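Local coordinates for protein autolysin E (Staphylococcus aureus, PDB 4PI8) that probably cleaves the glycan strands of bacterial peptidoglycan, acting as an endo-beta-N-acetylglucosaminidase of the lysozyme clan on polymers of N-acetylglucosamine and N-acetylmuramic acid, at residues Asn39-Ala42 / Lys43-Ile47; Glu13-Ser16 / Met17-Lys21; Lys113-Leu116 / Ala117-Ile120. The protein carries 1 engineered substitution. All coordinates share one frame; numbering follows the deposited sequence.

Contact 1. Residues Asn39-Ala42 / Lys43-Ile47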
ATOM      1  N   ASN A  39       3.826  23.146  -3.659  1.00 22.62           N
ATOM      2  CA  ASN A  39       4.540  23.191  -2.387  1.00 23.98           C
ATOM      3  C   ASN A  39       4.243  21.969  -1.506  1.00 20.08           C
ATOM      4  O   ASN A  39       5.148  21.467  -0.827  1.00 22.57           O
ATOM      5  CB  ASN A  39       4.178  24.490  -1.622  1.00 29.30           C
ATOM      6  CG  ASN A  39       4.921  25.695  -2.145  1.00 38.79           C
ATOM      7  OD1 ASN A  39       5.917  25.566  -2.850  1.00 46.70           O
ATOM      8  ND2 ASN A  39       4.441  26.884  -1.793  1.00 44.63           N
ATOM      9  N   GLU A  40       2.997  21.582  -1.506  1.00 21.47           N
ATOM     10  CA  GLU A  40       2.528  20.411  -0.727  1.00 20.86           C
ATOM     11  C   GLU A  40       3.191  19.146  -1.216  1.00 21.52           C
ATOM     12  O   GLU A  40       3.647  18.338  -0.427  1.00 21.41           O
ATOM     13  CB  GLU A  40       1.015  20.297  -0.780  1.00 22.29           C
ATOM     14  CG  GLU A  40       0.350  21.396   0.073  1.00 27.28           C
ATOM     15  CD  GLU A  40      -1.117  21.522  -0.182  1.00 28.16           C
ATOM     16  OE1 GLU A  40      -1.640  21.162  -1.257  1.00 27.07           O
ATOM     17  OE2 GLU A  40      -1.789  22.034   0.754  1.00 31.51           O
ATOM     18  N   ILE A  41       3.276  19.017  -2.536  1.00 20.73           N
ATOM     19  CA  ILE A  41       3.951  17.832  -3.131  1.00 18.95           C
ATOM     20  C   ILE A  41       5.392  17.818  -2.704  1.00 18.19           C
ATOM     21  O   ILE A  41       5.930  16.800  -2.215  1.00 18.94           O
ATOM     22  CB  ILE A  41       3.867  17.870  -4.642  1.00 18.21           C
ATOM     23  CG1 ILE A  41       2.468  17.662  -5.119  1.00 20.09           C
ATOM     24  CG2 ILE A  41       4.807  16.806  -5.236  1.00 17.65           C
ATOM     25  CD1 ILE A  41       2.228  18.104  -6.565  1.00 20.75           C
ATOM     26  N   ALA A  42       6.105  18.941  -2.870  1.00 19.06           N
ATOM     27  CA  ALA A  42       7.483  19.009  -2.489  1.00 18.85           C
ATOM     28  C   ALA A  42       7.734  18.693  -1.011  1.00 19.49           C
ATOM     29  O   ALA A  42       8.693  18.026  -0.666  1.00 20.28           O
ATOM     30  CB  ALA A  42       8.091  20.378  -2.857  1.00 20.52           C
ATOM     31  N   LYS A  43       6.884  19.256  -0.133  1.00 21.04           N
ATOM     32  CA  LYS A  43       7.032  19.035   1.288  1.00 23.22           C
ATOM     33  C   LYS A  43       6.880  17.522   1.649  1.00 19.61           C
ATOM     34  O   LYS A  43       7.647  16.949   2.415  1.00 21.75           O
ATOM     35  CB  LYS A  43       5.986  19.877   2.060  1.00 27.03           C
ATOM     36  CG  LYS A  43       6.073  19.678   3.568  1.00 33.33           C
ATOM     37  CD  LYS A  43       5.021  20.439   4.362  1.00 42.72           C
ATOM     38  CE  LYS A  43       4.901  19.792   5.736  1.00 47.43           C
ATOM     39  NZ  LYS A  43       4.065  20.593   6.671  1.00 53.12           N
ATOM     40  N   ALA A  44       5.867  16.943   1.024  1.00 20.35           N
ATOM     41  CA  ALA A  44       5.462  15.544   1.282  1.00 18.75           C
ATOM     42  C   ALA A  44       6.552  14.551   0.909  1.00 18.89           C
ATOM     43  O   ALA A  44       6.775  13.563   1.607  1.00 21.10           O
ATOM     44  CB  ALA A  44       4.186  15.184   0.567  1.00 19.28           C
ATOM     45  N   MET A  45       7.309  14.853  -0.153  1.00 16.84           N
ATOM     46  CA  MET A  45       8.359  13.965  -0.623  1.00 19.10           C
ATOM     47  C   MET A  45       9.708  14.235   0.025  1.00 18.08           C
ATOM     48  O   MET A  45      10.681  13.493  -0.162  1.00 19.49           O
ATOM     49  CB  MET A  45       8.401  13.896  -2.184  1.00 20.79           C
ATOM     50  CG  MET A  45       8.749  15.211  -2.773  1.00 19.70           C
ATOM     51  SD  MET A  45       8.638  15.226  -4.571  1.00 17.82           S
ATOM     52  CE  MET A  45      10.114  14.332  -4.960  1.00 19.07           C
ATOM     53  N   THR A  46       9.815  15.290   0.852  1.00 20.86           N
ATOM     54  CA  THR A  46      11.061  15.577   1.541  1.00 22.16           C
ATOM     55  C   THR A  46      11.433  14.477   2.522  1.00 23.14           C
ATOM     56  O   THR A  46      10.579  13.961   3.253  1.00 25.50           O
ATOM     57  CB  THR A  46      10.988  16.973   2.238  1.00 26.56           C
ATOM     58  OG1 THR A  46      10.687  17.965   1.256  1.00 28.33           O
ATOM     59  CG2 THR A  46      12.250  17.312   2.884  1.00 26.99           C
ATOM     60  N   ILE A  47      12.686  14.103   2.513  1.00 25.01           N
ATOM     61  CA  ILE A  47      13.158  13.026   3.358  1.00 28.68           C
ATOM     62  C   ILE A  47      13.402  13.603   4.730  1.00 39.25           C
ATOM     63  O   ILE A  47      14.186  14.539   4.863  1.00 34.08           O
ATOM     64  CB  ILE A  47      14.509  12.423   2.928  1.00 30.95           C
ATOM     65  CG1 ILE A  47      14.556  11.968   1.458  1.00 34.85           C
ATOM     66  CG2 ILE A  47      14.877  11.285   3.860  1.00 32.28           C
ATOM     67  CD1 ILE A  47      13.721  10.761   1.139  1.00 31.72           C
TER

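Contact 2. Residues Glu13-Ser16 / Met17-Lys21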
ATOM      1  N   GLU A  13      15.357  17.707  -9.165  1.00 19.38           N
ATOM      2  CA  GLU A  13      14.933  17.107 -10.444  1.00 18.43           C
ATOM      3  C   GLU A  13      13.675  16.237 -10.212  1.00 17.53           C
ATOM      4  O   GLU A  13      12.696  16.357 -10.931  1.00 16.93           O
ATOM      5  CB  GLU A  13      16.054  16.262 -11.027  1.00 20.42           C
ATOM      6  CG  GLU A  13      17.180  17.039 -11.767  1.00 23.08           C
ATOM      7  CD  GLU A  13      18.462  16.255 -11.941  1.00 28.97           C
ATOM      8  OE1 GLU A  13      18.690  15.118 -11.440  1.00 22.46           O
ATOM      9  OE2 GLU A  13      19.382  16.865 -12.576  1.00 33.31           O
ATOM     10  N   ALA A  14      13.726  15.445  -9.134  1.00 16.23           N
ATOM     11  CA  ALA A  14      12.574  14.605  -8.807  1.00 15.53           C
ATOM     12  C   ALA A  14      11.306  15.393  -8.488  1.00 15.51           C
ATOM     13  O   ALA A  14      10.212  15.086  -8.927  1.00 15.20           O
ATOM     14  CB  ALA A  14      12.928  13.673  -7.667  1.00 16.18           C
ATOM     15  N   VAL A  15      11.465  16.491  -7.736  1.00 15.37           N
ATOM     16  CA  VAL A  15      10.340  17.337  -7.423  1.00 16.92           C
ATOM     17  C   VAL A  15       9.681  17.869  -8.694  1.00 15.71           C
ATOM     18  O   VAL A  15       8.468  17.850  -8.853  1.00 15.77           O
ATOM     19  CB  VAL A  15      10.734  18.511  -6.510  1.00 18.80           C
ATOM     20  CG1 VAL A  15       9.604  19.525  -6.433  1.00 19.66           C
ATOM     21  CG2 VAL A  15      11.162  18.010  -5.156  1.00 17.99           C
ATOM     22  N   SER A  16      10.508  18.354  -9.633  1.00 16.90           N
ATOM     23  CA  SER A  16       9.962  18.901 -10.882  0.50 17.77           C
ATOM     24  C   SER A  16       9.147  17.847 -11.641  1.00 15.95           C
ATOM     25  O   SER A  16       8.132  18.113 -12.235  1.00 16.80           O
ATOM     26  CB  SER A  16      11.078  19.408 -11.780  0.50 19.93           C
ATOM     27  OG  SER A  16      11.692  20.545 -11.217  0.50 23.14           O
ATOM     28  N   MET A  17       9.668  16.619 -11.634  1.00 14.79           N
ATOM     29  CA  MET A  17       8.969  15.500 -12.291  1.00 14.77           C
ATOM     30  C   MET A  17       7.616  15.207 -11.603  1.00 13.60           C
ATOM     31  O   MET A  17       6.658  15.042 -12.260  1.00 13.88           O
ATOM     32  CB  MET A  17       9.897  14.288 -12.320  1.00 14.11           C
ATOM     33  CG  MET A  17      11.092  14.484 -13.239  1.00 15.02           C
ATOM     34  SD  MET A  17      12.438  13.317 -13.089  1.00 15.49           S
ATOM     35  CE  MET A  17      11.772  11.950 -13.944  1.00 14.97           C
ATOM     36  N   GLN A  18       7.618  15.180 -10.249  1.00 14.21           N
ATOM     37  CA  GLN A  18       6.383  14.902  -9.483  1.00 14.33           C
ATOM     38  C   GLN A  18       5.317  15.988  -9.706  1.00 15.24           C
ATOM     39  O   GLN A  18       4.145  15.729  -9.626  1.00 15.30           O
ATOM     40  CB  GLN A  18       6.683  14.831  -8.006  1.00 14.47           C
ATOM     41  CG  GLN A  18       7.545  13.680  -7.554  1.00 14.07           C
ATOM     42  CD  GLN A  18       6.978  12.278  -7.740  1.00 12.26           C
ATOM     43  OE1 GLN A  18       5.794  12.122  -8.036  1.00 14.05           O
ATOM     44  NE2 GLN A  18       7.820  11.309  -7.508  1.00 13.35           N
ATOM     45  N   GLN A  19       5.811  17.199 -10.010  1.00 15.89           N
ATOM     46  CA  GLN A  19       4.950  18.347 -10.291  1.00 16.42           C
ATOM     47  C   GLN A  19       4.597  18.464 -11.775  1.00 16.76           C
ATOM     48  O   GLN A  19       3.925  19.430 -12.226  1.00 18.30           O
ATOM     49  CB  GLN A  19       5.672  19.624  -9.844  1.00 16.42           C
ATOM     50  CG  GLN A  19       5.900  19.708  -8.357  1.00 17.99           C
ATOM     51  CD  GLN A  19       6.830  20.845  -7.932  1.00 21.05           C
ATOM     52  OE1 GLN A  19       7.581  21.401  -8.753  1.00 21.54           O
ATOM     53  NE2 GLN A  19       6.793  21.193  -6.659  1.00 20.82           N
ATOM     54  N   GLY A  20       4.976  17.477 -12.578  1.00 14.84           N
ATOM     55  CA  GLY A  20       4.747  17.548 -14.013  1.00 15.58           C
ATOM     56  C   GLY A  20       3.312  17.509 -14.466  1.00 15.39           C
ATOM     57  O   GLY A  20       2.341  17.201 -13.721  1.00 15.99           O
ATOM     58  N   LYS A  21       3.115  17.778 -15.742  1.00 15.60           N
ATOM     59  CA  LYS A  21       1.767  17.956 -16.279  1.00 16.86           C
ATOM     60  C   LYS A  21       0.873  16.747 -16.133  1.00 18.72           C
ATOM     61  O   LYS A  21       1.205  15.649 -16.554  1.00 17.56           O
ATOM     62  CB  LYS A  21       1.797  18.371 -17.771  1.00 18.94           C
ATOM     63  CG  LYS A  21       0.402  18.649 -18.311  1.00 20.82           C
ATOM     64  CD  LYS A  21       0.497  19.093 -19.765  1.00 23.29           C
ATOM     65  CE  LYS A  21      -0.865  19.383 -20.313  1.00 25.95           C
ATOM     66  NZ  LYS A  21      -1.468  20.580 -19.647  1.00 30.43           N
TER

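Contact 3. Residues Lys113-Leu116 / Ala117-Ile120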
ATOM      1  N   LYS A 113     -14.077  -1.648   7.080  1.00 18.98           N
ATOM      2  CA  LYS A 113     -15.487  -1.333   7.316  1.00 19.70           C
ATOM      3  C   LYS A 113     -16.101  -0.535   6.227  1.00 21.52           C
ATOM      4  O   LYS A 113     -17.342  -0.275   6.316  1.00 24.29           O
ATOM      5  CB  LYS A 113     -15.655  -0.677   8.634  1.00 21.18           C
ATOM      6  CG  LYS A 113     -15.438  -1.580   9.809  1.00 25.71           C
ATOM      7  CD  LYS A 113     -15.588  -0.819  11.078  1.00 32.29           C
ATOM      8  CE  LYS A 113     -15.022  -1.535  12.262  1.00 36.12           C
ATOM      9  NZ  LYS A 113     -14.081  -0.592  12.945  1.00 41.48           N
ATOM     10  N   SER A 114     -15.387  -0.160   5.188  1.00 20.64           N
ATOM     11  CA  SER A 114     -15.991   0.649   4.122  1.00 22.46           C
ATOM     12  C   SER A 114     -16.980  -0.141   3.288  1.00 24.12           C
ATOM     13  O   SER A 114     -16.937  -1.380   3.219  1.00 22.97           O
ATOM     14  CB  SER A 114     -14.922   1.210   3.251  1.00 22.05           C
ATOM     15  OG  SER A 114     -14.398   0.265   2.346  1.00 22.94           O
ATOM     16  N   GLU A 115     -17.928   0.546   2.644  1.00 26.21           N
ATOM     17  CA  GLU A 115     -18.838  -0.196   1.797  1.00 27.52           C
ATOM     18  C   GLU A 115     -18.148  -0.847   0.599  1.00 24.73           C
ATOM     19  O   GLU A 115     -18.444  -1.988   0.283  1.00 24.63           O
ATOM     20  CB  GLU A 115     -20.035   0.677   1.352  1.00 35.42           C
ATOM     21  CG  GLU A 115     -21.297  -0.174   1.051  1.00 43.42           C
ATOM     22  CD  GLU A 115     -21.762  -1.095   2.217  1.00 51.43           C
ATOM     23  OE1 GLU A 115     -22.482  -2.089   1.927  1.00 61.84           O
ATOM     24  OE2 GLU A 115     -21.432  -0.857   3.423  1.00 55.89           O
ATOM     25  N   LEU A 116     -17.160  -0.191   0.001  1.00 23.20           N
ATOM     26  CA  LEU A 116     -16.393  -0.759  -1.080  1.00 24.51           C
ATOM     27  C   LEU A 116     -15.615  -2.024  -0.670  1.00 18.81           C
ATOM     28  O   LEU A 116     -15.381  -2.875  -1.502  1.00 19.03           O
ATOM     29  CB  LEU A 116     -15.397   0.272  -1.629  1.00 28.43           C
ATOM     30  CG  LEU A 116     -14.849  -0.037  -2.998  1.00 35.14           C
ATOM     31  CD1 LEU A 116     -15.961  -0.050  -4.047  1.00 38.73           C
ATOM     32  CD2 LEU A 116     -13.789   1.013  -3.332  1.00 40.04           C
ATOM     33  N   ALA A 117     -15.189  -2.069   0.580  1.00 19.52           N
ATOM     34  CA  ALA A 117     -14.445  -3.261   1.069  1.00 19.07           C
ATOM     35  C   ALA A 117     -15.330  -4.523   0.913  1.00 18.39           C
ATOM     36  O   ALA A 117     -14.827  -5.580   0.748  1.00 17.64           O
ATOM     37  CB  ALA A 117     -14.022  -3.075   2.519  1.00 19.10           C
ATOM     38  N   LYS A 118     -16.683  -4.381   0.889  1.00 17.62           N
ATOM     39  CA  LYS A 118     -17.581  -5.508   0.645  1.00 18.58           C
ATOM     40  C   LYS A 118     -17.779  -5.915  -0.801  1.00 18.64           C
ATOM     41  O   LYS A 118     -18.542  -6.837  -1.088  1.00 19.99           O
ATOM     42  CB  LYS A 118     -18.929  -5.267   1.371  1.00 19.51           C
ATOM     43  CG  LYS A 118     -18.751  -4.964   2.841  1.00 20.92           C
ATOM     44  CD  LYS A 118     -20.023  -4.996   3.684  1.00 24.23           C
ATOM     45  CE  LYS A 118     -19.821  -4.383   5.079  1.00 25.40           C
ATOM     46  NZ  LYS A 118     -18.783  -4.930   6.015  1.00 26.46           N
ATOM     47  N   GLY A 119     -17.049  -5.278  -1.732  1.00 18.13           N
ATOM     48  CA  GLY A 119     -16.916  -5.829  -3.033  1.00 18.97           C
ATOM     49  C   GLY A 119     -17.903  -5.253  -4.031  1.00 20.46           C
ATOM     50  O   GLY A 119     -18.736  -4.423  -3.655  1.00 22.21           O
ATOM     51  N   ILE A 120     -17.707  -5.719  -5.243  1.00 19.88           N
ATOM     52  CA  ILE A 120     -18.509  -5.258  -6.413  1.00 23.02           C
ATOM     53  C   ILE A 120     -19.083  -6.439  -7.114  1.00 22.68           C
ATOM     54  O   ILE A 120     -18.393  -7.345  -7.494  1.00 21.58           O
ATOM     55  CB  ILE A 120     -17.638  -4.439  -7.359  1.00 24.36           C
ATOM     56  CG1 ILE A 120     -17.133  -3.222  -6.657  1.00 24.63           C
ATOM     57  CG2 ILE A 120     -18.396  -4.104  -8.645  1.00 26.86           C
ATOM     58  CD1 ILE A 120     -16.092  -2.483  -7.469  1.00 28.65           C
TER
HETATM   59  O   HOH W   1     -16.581  -3.681   4.979  1.00 25.66           O
HETATM   60  O   HOH W   2     -19.954  -3.074  -1.566  1.00 34.27           O

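Contact 1. Residues Asn39-Ala42 / Lys43-Ile47
Lys43 N and Asn39 O open the C-terminal turn of a short alpha-helix, 38-45, which illustrates how a helix is closed by both backbone and side-chain hydrogen bonds. Three successive i+4-to-i bonds form the ladder: Lys43 N donates to Asn39 O (2.9 Å), Ala44 N to Glu40 O (3.0 Å) and Met45 N to Ile41 O (3.2 Å). The hydroxyl of Thr46 adds a further bond, OG1 donating to Ala42 O at 2.8 Å. Its first torsion sets OG1 beside the backbone N of Thr46 itself, anti to the carbonyl carbon, and so within reach of that helical carbonyl. Thr46 N meanwhile donates to Lys43 O over 3.1 Å, so the chain is still tied to the helix as it leaves.

One apolar contact runs along the same turn. The CG2 branch of Ile41 meets Met45 SD at 4.2 Å, the two side chains running at a slant to each other. Met45 CG is held between its own backbone N and carbonyl carbon (chi1 64°), which lays that methylene 3.3 Å from Ile41 O. Both residues are buried: they face helix 11-18, where Gln18 touches each of them and Val15 touches Met45, while Trp184 of helix 179-184 covers Met45 and Ala44 from a separate part of the fold. The extended chain of Lys43, by contrast, is exposed.

Two polar partners lie outside residues 39-47. Asn37 OD1 is hydrogen-bonded to Glu40 N near the start of the helix, and Tyr180 OH to Met45 O near its end. At the Ala42 carbonyl, the Thr46 oxygen stands 26° out of the carbonyl plane, with a C=O...OG1 angle of 141°.

Contact 2. Residues Glu13-Ser16 / Met17-Lys21
Gln19 meets Val15 through both backbone and side chain. Its N-H is shared: the stronger bond runs to Val15 O at 3.0 Å, and a weak one reaches Ser16 O at 3.3 Å. Before it, Met17 N donates to Glu13 O and Gln18 N to Ala14 O (2.9 Å), the latter at an N-H...O angle of 162°. Gly20 N then turns to Met17 O over 3.0 Å, an i+3 bond that continues the chain's curl after the i+4 pattern has ended. These bonds mark the C-terminal turn of helix 11-18, whose helical backbone angles are first abandoned at Gln19.

The carboxamide of Gln19 lies beside Val15, with the valine methyl CG1 over its flat face, 3.4 Å from CD. CG1 stands anti to the valine's backbone N (chi1 169°), the branch that reaches this amide, and Gln19 NE2 is hydrogen-bonded to Asn38 O at the start of the next helix. Gln18 is the buried counterpart. Bent at chi2 (-64°), it brings CG to 3.3 Å from Ala14 O, and both ends of its amide are bonded: OE1 to Gln25 NE2, and NE2 to Gln193 OE1. Gln193 lines the glycan pocket, so Gln18 is placed as a second-shell residue and probably helps position it, its own side chain about 6 Å from the bound N-acetylglucosamine at nearest atoms.

Contact 3. Residues Lys113-Leu116 / Ala117-Ile120
Two groups grip the carbonyl oxygen of Glu115: Lys118 N at 3.0 Å and a water that donates to it at 2.6 Å. The same water also donates to Gly119 O, bridging two carbonyls across the turn. Lys118 N approaches from above the Glu115 carbonyl plane, 55° out of it, and Gly119 N stands similarly over Leu116 O, a bond of 2.9 Å. Together these i+3-to-i bonds build a tight 3-10 turn in the loop between helix 98-108 and strand 120-122.

At its start, Ser114 receives Ala117 N on both of its oxygens, OG at 3.0 Å with an N-H...O angle of 143° and the backbone O more weakly. The serine OG sits between its own backbone N and carbonyl carbon (chi1 77°), which turns it toward Ala117 N and 3.4 Å from Ala117 CB; OG also makes a weak bond to Thr109 O. A second water connects the turn to a charge, donating to Ser114 O and accepting from Lys118 NZ at 2.7 Å. Lys118 NZ is 5.5 Å from Glu115 OE2, too far for a salt bridge, though the opposite charges probably attract weakly.

Gly119 has a positive phi with an extended psi, where a CB would strike the carbonyl oxygen of Lys118. It passes the chain to Ile120, bonded through its backbone to Tyr127 in the 120-122/125-127 hairpin. Ile120 CD1 touches Leu116 CD1 at 4.2 Å, and Phe136 packs on both residues.

How the contacts relate
Along the chain the order is contact 2, contact 1, contact 3. The first two end neighbouring helices, 11-18 and 38-45, with the hairpin 26-29/32-35 between them in sequence; their centres are 11 Å apart, and they touch where Met45 SD meets Gln18 CG at 3.5 Å and Ile41 CG2 meets Gln18 CB. The two helix ends thus pack together near the bound N-acetylglucosamine, contact 2 closer than contact 1. Contact 3, centred about 31 Å from contact 1 and 34 Å from contact 2, lies in the loop leading from helix 98-108 into the 120-122/125-127 hairpin. Its Leu116 side chain is about 11 Å from the bound N-acetylmuramic acid, and nearest atoms of the two regions stay about 23 Å apart.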